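Local coordinates for protein oxidoreductase (Azotobacter vinelandii, PDB 7D5M) that binds NAD+ in a Rossmann-fold domain and, as an inositol dehydrogenase homolog, probably catalyses NAD-dependent oxidation of a polyol or sugar-like substrate, at residues L41-F46 against D83-V88; I150-A155 against N290-E295; H209-S214 against T246-E251. All coordinates share one frame; numbering follows the deposited sequence.

Contact 1. Residues L41-F46 against D83-V88; sequences LVAGAF and DGIQAV. With NAD (nicotinamide-adenine-dinucleotide), chain B.
Val42 and Ile85 stand nearest each other across this contact, 7.3 Å from CA to CA, where strand 39-45 passes the loop that leads into strand 87-91. Both strands belong to the parallel sheet of the NAD-binding Rossmann fold; they are not neighbours in it, because strand 12-16 runs between them, and the two segments therefore share no hydrogen bond and meet through side chains alone. The meeting point is one methyl group. Ile85 CG2 lies 3.7 Å from Val42 CG2 and 4.1 Å from Ala43 CB, so that a single branch touches two consecutive residues of the edge strand. The rotation about the first side-chain bond of Ile85 (chi1 59°) sets CG2 anti to the carbonyl carbon and leaves it as the branch turned to Val42 and Ala43. Helix 71-78 closes over the same patch, with Leu74 touching both Ala43 and Ile85, and the backbone N of Ile85 is hydrogen-bonded to Glu78 OE1. The contact thus joins the edge strand, the loop and the helix that packs on them in one small apolar cluster. Further along, the strand leads to the cofactor: the carbonyl O of Ala45 comes within 3.4 Å of the adenine carbon C2A of NAD. Just before it, Gly44 lies against one face of the Phe46 ring, its CA 3.6 Å from the ring plane and displaced toward the rim.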
loop_
_atom_site.group_PDB
_atom_site.type_symbol
_atom_site.label_atom_id
_atom_site.label_comp_id
_atom_site.label_asym_id
_atom_site.label_seq_id
_atom_site.Cartn_x
_atom_site.Cartn_y
_atom_site.Cartn_z
ATOM N N LEU A 41 34.533 -13.063 18.342
ATOM C CA LEU A 41 35.530 -12.436 17.446
ATOM C C LEU A 41 36.837 -12.247 18.218
ATOM O O LEU A 41 36.928 -11.311 19.056
ATOM C CB LEU A 41 35.006 -11.099 16.924
ATOM C CG LEU A 41 35.946 -10.374 15.961
ATOM C CD1 LEU A 41 36.145 -11.190 14.696
ATOM C CD2 LEU A 41 35.419 -8.988 15.639
ATOM N N VAL A 42 37.813 -13.106 17.944
ATOM C CA VAL A 42 39.091 -13.148 18.718
ATOM C C VAL A 42 40.269 -12.752 17.826
ATOM O O VAL A 42 41.363 -12.567 18.378
ATOM C CB VAL A 42 39.299 -14.528 19.367
ATOM C CG1 VAL A 42 38.176 -14.828 20.342
ATOM C CG2 VAL A 42 39.437 -15.640 18.337
ATOM N N ALA A 43 40.071 -12.599 16.516
ATOM C CA ALA A 43 41.176 -12.322 15.569
ATOM C C ALA A 43 40.619 -11.818 14.239
ATOM O O ALA A 43 39.417 -11.940 14.005
ATOM C CB ALA A 43 42.000 -13.569 15.360
ATOM N N GLY A 44 41.478 -11.252 13.396
ATOM C CA GLY A 44 41.041 -10.846 12.055
ATOM C C GLY A 44 42.177 -10.346 11.195
ATOM O O GLY A 44 43.233 -9.952 11.737
ATOM N N ALA A 45 41.962 -10.383 9.883
ATOM C CA ALA A 45 42.725 -9.599 8.886
ATOM C C ALA A 45 41.711 -8.675 8.211
ATOM O O ALA A 45 41.155 -9.044 7.170
ATOM C CB ALA A 45 43.431 -10.497 7.909
ATOM N N PHE A 46 41.444 -7.531 8.834
ATOM C CA PHE A 46 40.208 -6.740 8.611
ATOM C C PHE A 46 40.298 -5.853 7.365
ATOM O O PHE A 46 39.238 -5.474 6.858
ATOM C CB PHE A 46 39.899 -5.884 9.837
ATOM C CG PHE A 46 39.450 -6.682 11.032
ATOM C CD1 PHE A 46 38.206 -7.300 11.033
ATOM C CD2 PHE A 46 40.282 -6.862 12.124
ATOM C CE1 PHE A 46 37.795 -8.051 12.125
ATOM C CE2 PHE A 46 39.873 -7.618 13.214
ATOM C CZ PHE A 46 38.627 -8.207 13.214
ATOM N N ASP A 83 43.847 -21.668 21.782
ATOM C CA ASP A 83 42.622 -20.829 21.682
ATOM C C ASP A 83 42.518 -20.205 20.278
ATOM O O ASP A 83 41.809 -19.195 20.127
ATOM C CB ASP A 83 42.628 -19.762 22.780
ATOM C CG ASP A 83 43.727 -18.716 22.649
ATOM O OD1 ASP A 83 44.767 -19.012 22.016
ATOM O OD2 ASP A 83 43.541 -17.617 23.186
ATOM N N GLY A 84 43.181 -20.791 19.283
ATOM C CA GLY A 84 43.140 -20.320 17.885
ATOM C C GLY A 84 41.742 -20.404 17.296
ATOM O O GLY A 84 40.923 -21.198 17.786
ATOM N N ILE A 85 41.477 -19.625 16.248
ATOM C CA ILE A 85 40.152 -19.616 15.571
ATOM C C ILE A 85 39.802 -21.020 15.082
ATOM O O ILE A 85 40.703 -21.817 14.760
ATOM C CB ILE A 85 40.113 -18.585 14.429
ATOM C CG1 ILE A 85 41.187 -18.854 13.369
ATOM C CG2 ILE A 85 40.194 -17.184 15.013
ATOM C CD1 ILE A 85 41.036 -18.028 12.097
ATOM N N GLN A 86 38.505 -21.289 15.008
ATOM C CA GLN A 86 37.928 -22.536 14.467
ATOM C C GLN A 86 37.204 -22.232 13.161
ATOM O O GLN A 86 36.933 -23.186 12.411
ATOM C CB GLN A 86 36.953 -23.112 15.484
ATOM C CG GLN A 86 37.636 -23.490 16.787
ATOM C CD GLN A 86 36.616 -23.740 17.864
ATOM O OE1 GLN A 86 35.901 -22.832 18.283
ATOM N NE2 GLN A 86 36.539 -24.986 18.302
ATOM N N ALA A 87 36.853 -20.958 12.943
ATOM C CA ALA A 87 36.060 -20.533 11.777
ATOM C C ALA A 87 36.420 -19.102 11.380
ATOM O O ALA A 87 36.935 -18.322 12.212
ATOM C CB ALA A 87 34.593 -20.698 12.078
ATOM N N VAL A 88 36.180 -18.786 10.110
ATOM C CA VAL A 88 36.518 -17.463 9.530
ATOM C C VAL A 88 35.395 -17.056 8.574
ATOM O O VAL A 88 34.937 -17.905 7.790
ATOM C CB VAL A 88 37.907 -17.482 8.860
ATOM C CG1 VAL A 88 38.005 -18.513 7.749
ATOM C CG2 VAL A 88 38.306 -16.102 8.369
HETATM P PA NAD B . 33.731 -3.133 0.456
HETATM O O1A NAD B . 34.654 -2.697 -0.639
HETATM O O2A NAD B . 32.729 -2.182 1.032
HETATM O O5B NAD B . 34.613 -3.747 1.650
HETATM C C5B NAD B . 35.832 -4.517 1.409
HETATM C C4B NAD B . 36.550 -4.667 2.728
HETATM O O4B NAD B . 37.551 -5.714 2.639
HETATM C C3B NAD B . 37.314 -3.423 3.200
HETATM O O3B NAD B . 37.287 -3.356 4.618
HETATM C C2B NAD B . 38.722 -3.694 2.659
HETATM O O2B NAD B . 39.749 -2.981 3.309
HETATM C C1B NAD B . 38.819 -5.181 2.964
HETATM N N9A NAD B . 39.810 -5.908 2.185
HETATM C C8A NAD B . 39.993 -5.834 0.828
HETATM N N7A NAD B . 40.911 -6.656 0.386
HETATM C C5A NAD B . 41.347 -7.330 1.516
HETATM C C6A NAD B . 42.307 -8.346 1.695
HETATM N N6A NAD B . 43.002 -8.894 0.696
HETATM N N1A NAD B . 42.493 -8.809 2.956
HETATM C C2A NAD B . 41.783 -8.255 3.952
HETATM N N3A NAD B . 40.846 -7.307 3.899
HETATM C C4A NAD B . 40.673 -6.879 2.636
HETATM O O3 NAD B . 32.897 -4.431 -0.034
HETATM P PN NAD B . 31.450 -4.969 0.464
HETATM O O1N NAD B . 30.360 -4.238 -0.270
HETATM O O2N NAD B . 31.429 -4.972 1.963
HETATM O O5D NAD B . 31.455 -6.473 -0.087
HETATM C C5D NAD B . 32.425 -7.432 0.340
HETATM C C4D NAD B . 31.898 -8.777 -0.075
HETATM O O4D NAD B . 30.582 -8.961 0.509
HETATM C C3D NAD B . 31.705 -8.940 -1.587
HETATM O O3D NAD B . 31.992 -10.276 -1.960
HETATM C C2D NAD B . 30.223 -8.600 -1.787
HETATM O O2D NAD B . 29.660 -9.207 -2.940
HETATM C C1D NAD B . 29.625 -9.203 -0.514
HETATM N N1N NAD B . 28.324 -8.602 -0.091
HETATM C C2N NAD B . 27.259 -9.434 0.178
HETATM C C3N NAD B . 26.014 -8.907 0.526
HETATM C C7N NAD B . 24.943 -9.885 0.960
HETATM O O7N NAD B . 25.272 -11.044 1.238
HETATM N N7N NAD B . 23.696 -9.434 1.052
HETATM C C4N NAD B . 25.828 -7.522 0.474
HETATM C C5N NAD B . 26.912 -6.695 0.184
HETATM C C6N NAD B . 28.166 -7.252 0.056
#

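Contact 2. Residues I150-A155 against N290-E295; sequences IEQARA and NQLAFE
Leu292 reaches from its strand to helix 148-158 with one methyl group, and CD2 makes all the close approaches between the segments. Leu292 CD2 lies 4.0 Å from Gln152 CG and 4.2 Å from Ala153 CB. The backbone N of Ala153 is equally near, so the methyl rests against the start of one helical residue and the aliphatic part of the residue before it. Two torsions bring it there: Leu292 extends its CG anti to the backbone N (chi1 177°), and Gln152 takes the same course before bending at chi2, so that its CG meets the leucine while the amide turns elsewhere. That amide is occupied outside the contact, its OE1 accepting the backbone N-H of His312, which ties the buried glutamine to the loop beyond strand 301-305. In the next shell, Trp284 of strand 280-285 touches Leu292, and Leu282 of the same strand touches Ala153. Elsewhere on the helix, Arg154 grips Glu151 side-on: Arg154 NE donates to Glu151 OE1 and Arg154 NH2 to Glu151 OE2, both at 2.8 Å. The carboxylate lies at the edge of the guanidinium group and in its plane, although the nitrogens approach from 34° and 25° out of the carboxylate plane. This salt bridge joins residues three apart in sequence, within about one turn. The contacts of Leu292 with Gln152 and Ala153, backed by Trp284 and Leu282, are helix-on-sheet packing in the C-terminal alpha/beta part of a GFO/IDH/MocA-type oxidoreductase, where helix 148-158 lies against strands of the large mixed sheet.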
loop_
_atom_site.group_PDB
_atom_site.type_symbol
_atom_site.label_atom_id
_atom_site.label_comp_id
_atom_site.label_asym_id
_atom_site.label_seq_id
_atom_site.Cartn_x
_atom_site.Cartn_y
_atom_site.Cartn_z
ATOM N N ILE A 150 10.146 -17.013 4.401
ATOM C CA ILE A 150 10.700 -17.832 3.285
ATOM C C ILE A 150 10.393 -19.308 3.585
ATOM O O ILE A 150 9.911 -20.004 2.674
ATOM C CB ILE A 150 12.197 -17.565 3.045
ATOM C CG1 ILE A 150 12.498 -16.081 2.822
ATOM C CG2 ILE A 150 12.707 -18.407 1.891
ATOM C CD1 ILE A 150 11.677 -15.437 1.717
ATOM N N GLU A 151 10.607 -19.745 4.833
ATOM C CA GLU A 151 10.275 -21.115 5.294
ATOM C C GLU A 151 8.757 -21.327 5.202
ATOM O O GLU A 151 8.340 -22.429 4.803
ATOM C CB GLU A 151 10.806 -21.354 6.704
ATOM C CG GLU A 151 10.191 -22.552 7.391
ATOM C CD GLU A 151 10.444 -23.898 6.737
ATOM O OE1 GLU A 151 11.375 -24.006 5.913
ATOM O OE2 GLU A 151 9.724 -24.848 7.084
ATOM N N GLN A 152 7.950 -20.321 5.551
ATOM C CA GLN A 152 6.474 -20.418 5.410
ATOM C C GLN A 152 6.138 -20.723 3.943
ATOM O O GLN A 152 5.294 -21.610 3.685
ATOM C CB GLN A 152 5.774 -19.132 5.861
ATOM C CG GLN A 152 4.276 -19.119 5.562
ATOM C CD GLN A 152 3.497 -20.117 6.386
ATOM O OE1 GLN A 152 3.954 -20.574 7.434
ATOM N NE2 GLN A 152 2.290 -20.440 5.937
ATOM N N ALA A 153 6.716 -19.971 3.008
ATOM C CA ALA A 153 6.466 -20.143 1.558
ATOM C C ALA A 153 6.885 -21.558 1.136
ATOM O O ALA A 153 6.110 -22.229 0.436
ATOM C CB ALA A 153 7.192 -19.074 0.777
ATOM N N ARG A 154 8.068 -22.009 1.552
ATOM C CA ARG A 154 8.552 -23.374 1.223
ATOM C C ARG A 154 7.497 -24.394 1.653
ATOM O O ARG A 154 7.162 -25.285 0.855
ATOM C CB ARG A 154 9.868 -23.695 1.932
ATOM C CG ARG A 154 10.416 -25.073 1.586
ATOM C CD ARG A 154 11.392 -25.583 2.618
ATOM N NE ARG A 154 10.689 -25.850 3.871
ATOM C CZ ARG A 154 9.841 -26.857 4.089
ATOM N NH1 ARG A 154 9.558 -27.742 3.142
ATOM N NH2 ARG A 154 9.272 -26.974 5.273
ATOM N N ALA A 155 7.034 -24.287 2.896
ATOM C CA ALA A 155 6.123 -25.266 3.527
ATOM C C ALA A 155 4.775 -25.241 2.805
ATOM O O ALA A 155 4.185 -26.320 2.598
ATOM C CB ALA A 155 5.980 -24.974 4.996
ATOM N N ASN A 290 8.310 -8.970 6.770
ATOM C CA ASN A 290 7.447 -9.571 7.818
ATOM C C ASN A 290 6.056 -9.907 7.281
ATOM O O ASN A 290 5.247 -10.377 8.079
ATOM C CB ASN A 290 7.359 -8.648 9.032
ATOM C CG ASN A 290 8.736 -8.327 9.560
ATOM O OD1 ASN A 290 9.527 -9.233 9.831
ATOM N ND2 ASN A 290 9.033 -7.041 9.690
ATOM N N GLN A 291 5.794 -9.680 5.990
ATOM C CA GLN A 291 4.502 -10.015 5.344
ATOM C C GLN A 291 4.757 -10.923 4.146
ATOM O O GLN A 291 5.832 -10.828 3.520
ATOM C CB GLN A 291 3.739 -8.759 4.928
ATOM C CG GLN A 291 3.202 -7.976 6.122
ATOM C CD GLN A 291 4.244 -7.080 6.742
ATOM O OE1 GLN A 291 5.002 -6.417 6.035
ATOM N NE2 GLN A 291 4.281 -7.033 8.067
ATOM N N LEU A 292 3.797 -11.789 3.861
ATOM C CA LEU A 292 3.824 -12.668 2.671
ATOM C C LEU A 292 2.425 -12.666 2.057
ATOM O O LEU A 292 1.461 -13.057 2.757
ATOM C CB LEU A 292 4.268 -14.066 3.095
ATOM C CG LEU A 292 4.288 -15.114 1.981
ATOM C CD1 LEU A 292 5.436 -14.859 1.025
ATOM C CD2 LEU A 292 4.387 -16.505 2.578
ATOM N N ALA A 293 2.305 -12.170 0.827
ATOM C CA ALA A 293 1.028 -12.161 0.079
ATOM C C ALA A 293 0.667 -13.604 -0.263
ATOM O O ALA A 293 1.552 -14.333 -0.722
ATOM C CB ALA A 293 1.126 -11.333 -1.178
ATOM N N PHE A 294 -0.581 -13.997 -0.038
ATOM C CA PHE A 294 -1.094 -15.347 -0.381
ATOM C C PHE A 294 -2.435 -15.162 -1.072
ATOM O O PHE A 294 -3.390 -14.701 -0.442
ATOM C CB PHE A 294 -1.183 -16.257 0.843
ATOM C CG PHE A 294 -1.774 -17.617 0.560
ATOM C CD1 PHE A 294 -1.359 -18.365 -0.530
ATOM C CD2 PHE A 294 -2.723 -18.163 1.409
ATOM C CE1 PHE A 294 -1.903 -19.618 -0.777
ATOM C CE2 PHE A 294 -3.250 -19.421 1.167
ATOM C CZ PHE A 294 -2.846 -20.140 0.072
ATOM N N GLU A 295 -2.476 -15.483 -2.356
ATOM C CA GLU A 295 -3.567 -15.031 -3.250
ATOM C C GLU A 295 -4.159 -16.247 -3.960
ATOM O O GLU A 295 -3.660 -16.630 -5.032
ATOM C CB GLU A 295 -3.027 -13.962 -4.192
ATOM C CG GLU A 295 -2.296 -12.859 -3.445
ATOM C CD GLU A 295 -1.861 -11.676 -4.292
ATOM O OE1 GLU A 295 -1.646 -11.850 -5.517
ATOM O OE2 GLU A 295 -1.765 -10.561 -3.719
#

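Contact 3. Residues H209-S214 against T246-E251; sequences HPLYLS and TLMEYE. With NAD (nicotinamide-adenine-dinucleotide), chain B.
The NAD pocket reaches this contact through His209 of helix 202-217, which stands at the nicotinamide end of the cofactor, while Leu211 and Ser214 of the same helix segment face strand 243-250 of the large mixed sheet of the C-terminal domain. His209 NE2 stands 3.3 Å from the carboxamide nitrogen N7N of NAD, which approaches the ring obliquely, whereas the carboxamide oxygen O7N lies at the ring edge and in its plane. Toward strand 243-250 the touch is slight and apolar: Leu211 CD1 meets Met248 CE at 4.2 Å. Leu211 carries its CG anti to the backbone N (chi1 -178°), and the methionine chain bends at its last torsion, turning the terminal methyl toward the leucine. One turn along, the polar pair Ser214 and Tyr250 is too far apart for a direct bond, and a water joins them. It donates to Ser214 OG at 2.6 Å and lies 2.7 Å from Tyr250 OH, at the edge of the tyrosine ring and in its plane. The serine hydroxyl spends its own proton inside the helix, on the carbonyl O of Leu211, met on a lone pair in the carbonyl plane with a C=O...donor angle of 135°. Two bonds thus hold OG, one given and one received. Around this bridge, Trp372 touches both Leu211 and Met248, Phe221 meets Tyr250 edge-to-face, and Ile273 lies against Ser214, so that helix 202-217 sits against strands 271-277 and 243-250, with helix 363-381 alongside.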
loop_
_atom_site.group_PDB
_atom_site.type_symbol
_atom_site.label_atom_id
_atom_site.label_comp_id
_atom_site.label_asym_id
_atom_site.label_seq_id
_atom_site.Cartn_x
_atom_site.Cartn_y
_atom_site.Cartn_z
ATOM N N HIS A 209 20.381 -13.429 -5.395
ATOM C CA HIS A 209 19.637 -13.396 -4.108
ATOM C C HIS A 209 18.244 -14.004 -4.269
ATOM O O HIS A 209 17.918 -14.971 -3.579
ATOM C CB HIS A 209 19.623 -11.992 -3.514
ATOM C CG HIS A 209 20.835 -11.670 -2.712
ATOM N ND1 HIS A 209 21.229 -12.426 -1.624
ATOM C CD2 HIS A 209 21.730 -10.665 -2.829
ATOM C CE1 HIS A 209 22.306 -11.883 -1.089
ATOM N NE2 HIS A 209 22.650 -10.803 -1.819
ATOM N N PRO A 210 17.341 -13.447 -5.114
ATOM C CA PRO A 210 16.009 -14.034 -5.267
ATOM C C PRO A 210 16.068 -15.417 -5.940
ATOM O O PRO A 210 15.199 -16.224 -5.688
ATOM C CB PRO A 210 15.233 -12.993 -6.088
ATOM C CG PRO A 210 16.309 -12.194 -6.806
ATOM C CD PRO A 210 17.489 -12.183 -5.852
ATOM N N LEU A 211 17.098 -15.681 -6.750
ATOM C CA LEU A 211 17.326 -17.046 -7.308
ATOM C C LEU A 211 17.462 -18.033 -6.144
ATOM O O LEU A 211 16.766 -19.065 -6.136
ATOM C CB LEU A 211 18.577 -17.079 -8.189
ATOM C CG LEU A 211 18.841 -18.441 -8.829
ATOM C CD1 LEU A 211 17.953 -18.635 -10.043
ATOM C CD2 LEU A 211 20.305 -18.597 -9.191
ATOM N N TYR A 212 18.293 -17.712 -5.160
ATOM C CA TYR A 212 18.471 -18.601 -3.989
ATOM C C TYR A 212 17.142 -18.741 -3.232
ATOM O O TYR A 212 16.790 -19.861 -2.842
ATOM C CB TYR A 212 19.595 -18.161 -3.051
ATOM C CG TYR A 212 19.697 -19.136 -1.910
ATOM C CD1 TYR A 212 20.102 -20.442 -2.150
ATOM C CD2 TYR A 212 19.317 -18.795 -0.620
ATOM C CE1 TYR A 212 20.141 -21.380 -1.132
ATOM C CE2 TYR A 212 19.352 -19.725 0.409
ATOM C CZ TYR A 212 19.774 -21.020 0.153
ATOM O OH TYR A 212 19.840 -21.952 1.150
ATOM N N LEU A 213 16.385 -17.655 -3.052
ATOM C CA LEU A 213 15.051 -17.767 -2.411
ATOM C C LEU A 213 14.203 -18.789 -3.180
ATOM O O LEU A 213 13.542 -19.589 -2.525
ATOM C CB LEU A 213 14.365 -16.402 -2.343
ATOM C CG LEU A 213 15.093 -15.353 -1.508
ATOM C CD1 LEU A 213 14.295 -14.063 -1.481
ATOM C CD2 LEU A 213 15.356 -15.845 -0.086
ATOM N N SER A 214 14.225 -18.792 -4.515
ATOM C CA SER A 214 13.415 -19.760 -5.302
ATOM C C SER A 214 13.907 -21.188 -5.036
ATOM O O SER A 214 13.068 -22.103 -5.020
ATOM C CB SER A 214 13.402 -19.451 -6.771
ATOM O OG SER A 214 14.624 -19.844 -7.375
ATOM N N THR A 246 16.767 -12.678 -17.334
ATOM C CA THR A 246 17.005 -14.130 -17.454
ATOM C C THR A 246 15.664 -14.844 -17.526
ATOM O O THR A 246 14.882 -14.762 -16.567
ATOM C CB THR A 246 17.865 -14.677 -16.318
ATOM O OG1 THR A 246 19.038 -13.870 -16.262
ATOM C CG2 THR A 246 18.203 -16.137 -16.542
ATOM N N LEU A 247 15.412 -15.520 -18.638
ATOM C CA LEU A 247 14.216 -16.363 -18.807
ATOM C C LEU A 247 14.653 -17.829 -18.750
ATOM O O LEU A 247 15.669 -18.204 -19.403
ATOM C CB LEU A 247 13.530 -16.007 -20.125
ATOM C CG LEU A 247 12.186 -16.688 -20.357
ATOM C CD1 LEU A 247 11.158 -16.253 -19.322
ATOM C CD2 LEU A 247 11.677 -16.384 -21.756
ATOM N N MET A 248 13.944 -18.621 -17.959
ATOM C CA MET A 248 14.313 -20.031 -17.698
ATOM C C MET A 248 13.112 -20.944 -17.932
ATOM O O MET A 248 11.972 -20.562 -17.596
ATOM C CB MET A 248 14.795 -20.175 -16.254
ATOM C CG MET A 248 15.804 -19.122 -15.881
ATOM S SD MET A 248 16.586 -19.469 -14.307
ATOM C CE MET A 248 15.244 -19.174 -13.166
ATOM N N GLU A 249 13.378 -22.117 -18.493
ATOM C CA GLU A 249 12.427 -23.249 -18.512
ATOM C C GLU A 249 12.899 -24.253 -17.470
ATOM O O GLU A 249 14.059 -24.680 -17.560
ATOM C CB GLU A 249 12.385 -23.935 -19.875
ATOM C CG GLU A 249 12.256 -22.985 -21.046
ATOM C CD GLU A 249 12.241 -23.691 -22.395
ATOM O OE1 GLU A 249 12.527 -24.908 -22.418
ATOM O OE2 GLU A 249 11.945 -23.024 -23.421
ATOM N N TYR A 250 12.044 -24.582 -16.512
ATOM C CA TYR A 250 12.285 -25.670 -15.539
ATOM C C TYR A 250 11.879 -27.003 -16.171
ATOM O O TYR A 250 10.996 -27.016 -17.054
ATOM C CB TYR A 250 11.493 -25.439 -14.258
ATOM C CG TYR A 250 11.878 -24.199 -13.496
ATOM C CD1 TYR A 250 12.991 -24.186 -12.674
ATOM C CD2 TYR A 250 11.125 -23.040 -13.578
ATOM C CE1 TYR A 250 13.353 -23.058 -11.963
ATOM C CE2 TYR A 250 11.473 -21.904 -12.866
ATOM C CZ TYR A 250 12.588 -21.913 -12.052
ATOM O OH TYR A 250 12.962 -20.811 -11.331
ATOM N N GLU A 251 12.495 -28.098 -15.712
ATOM C CA GLU A 251 12.002 -29.470 -16.005
ATOM C C GLU A 251 10.547 -29.527 -15.538
ATOM O O GLU A 251 10.285 -29.100 -14.398
ATOM C CB GLU A 251 12.842 -30.543 -15.303
ATOM C CG GLU A 251 14.269 -30.655 -15.809
ATOM C CD GLU A 251 14.446 -31.215 -17.212
ATOM O OE1 GLU A 251 13.460 -31.736 -17.784
ATOM O OE2 GLU A 251 15.576 -31.116 -17.737
HETATM P PA NAD B . 33.731 -3.133 0.456
HETATM O O1A NAD B . 34.654 -2.697 -0.639
HETATM O O2A NAD B . 32.729 -2.182 1.032
HETATM O O5B NAD B . 34.613 -3.747 1.650
HETATM C C5B NAD B . 35.832 -4.517 1.409
HETATM C C4B NAD B . 36.550 -4.667 2.728
HETATM O O4B NAD B . 37.551 -5.714 2.639
HETATM C C3B NAD B . 37.314 -3.423 3.200
HETATM O O3B NAD B . 37.287 -3.356 4.618
HETATM C C2B NAD B . 38.722 -3.694 2.659
HETATM O O2B NAD B . 39.749 -2.981 3.309
HETATM C C1B NAD B . 38.819 -5.181 2.964
HETATM N N9A NAD B . 39.810 -5.908 2.185
HETATM C C8A NAD B . 39.993 -5.834 0.828
HETATM N N7A NAD B . 40.911 -6.656 0.386
HETATM C C5A NAD B . 41.347 -7.330 1.516
HETATM C C6A NAD B . 42.307 -8.346 1.695
HETATM N N6A NAD B . 43.002 -8.894 0.696
HETATM N N1A NAD B . 42.493 -8.809 2.956
HETATM C C2A NAD B . 41.783 -8.255 3.952
HETATM N N3A NAD B . 40.846 -7.307 3.899
HETATM C C4A NAD B . 40.673 -6.879 2.636
HETATM O O3 NAD B . 32.897 -4.431 -0.034
HETATM P PN NAD B . 31.450 -4.969 0.464
HETATM O O1N NAD B . 30.360 -4.238 -0.270
HETATM O O2N NAD B . 31.429 -4.972 1.963
HETATM O O5D NAD B . 31.455 -6.473 -0.087
HETATM C C5D NAD B . 32.425 -7.432 0.340
HETATM C C4D NAD B . 31.898 -8.777 -0.075
HETATM O O4D NAD B . 30.582 -8.961 0.509
HETATM C C3D NAD B . 31.705 -8.940 -1.587
HETATM O O3D NAD B . 31.992 -10.276 -1.960
HETATM C C2D NAD B . 30.223 -8.600 -1.787
HETATM O O2D NAD B . 29.660 -9.207 -2.940
HETATM C C1D NAD B . 29.625 -9.203 -0.514
HETATM N N1N NAD B . 28.324 -8.602 -0.091
HETATM C C2N NAD B . 27.259 -9.434 0.178
HETATM C C3N NAD B . 26.014 -8.907 0.526
HETATM C C7N NAD B . 24.943 -9.885 0.960
HETATM O O7N NAD B . 25.272 -11.044 1.238
HETATM N N7N NAD B . 23.696 -9.434 1.052
HETATM C C4N NAD B . 25.828 -7.522 0.474
HETATM C C5N NAD B . 26.912 -6.695 0.184
HETATM C C6N NAD B . 28.166 -7.252 0.056
HETATM O O HOH W 1 14.900 -21.347 -9.482
#

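Contacts 1 and 3 mark the two ends of the cofactor; contact 2 is packing in the second domain. Contacts 1 and 3 both touch NAD yet lie on opposite sides of the chain's centre, their centres 35 Å apart and their nearest atoms about 17 Å apart: contact 1 meets the adenosine end and contact 3 the nicotinamide. Contact 2 lies away from the cofactor pocket, its centre 37 Å from that of contact 1. It adjoins contact 3, however, with centres 17 Å apart, both reaching the same mixed sheet. Helices 148-158 and 202-217 pack on each other there, Ile150 CG1 lying 4.1 Å from Leu213 CD2, and helix 202-217 also carries His209 to the nicotinamide.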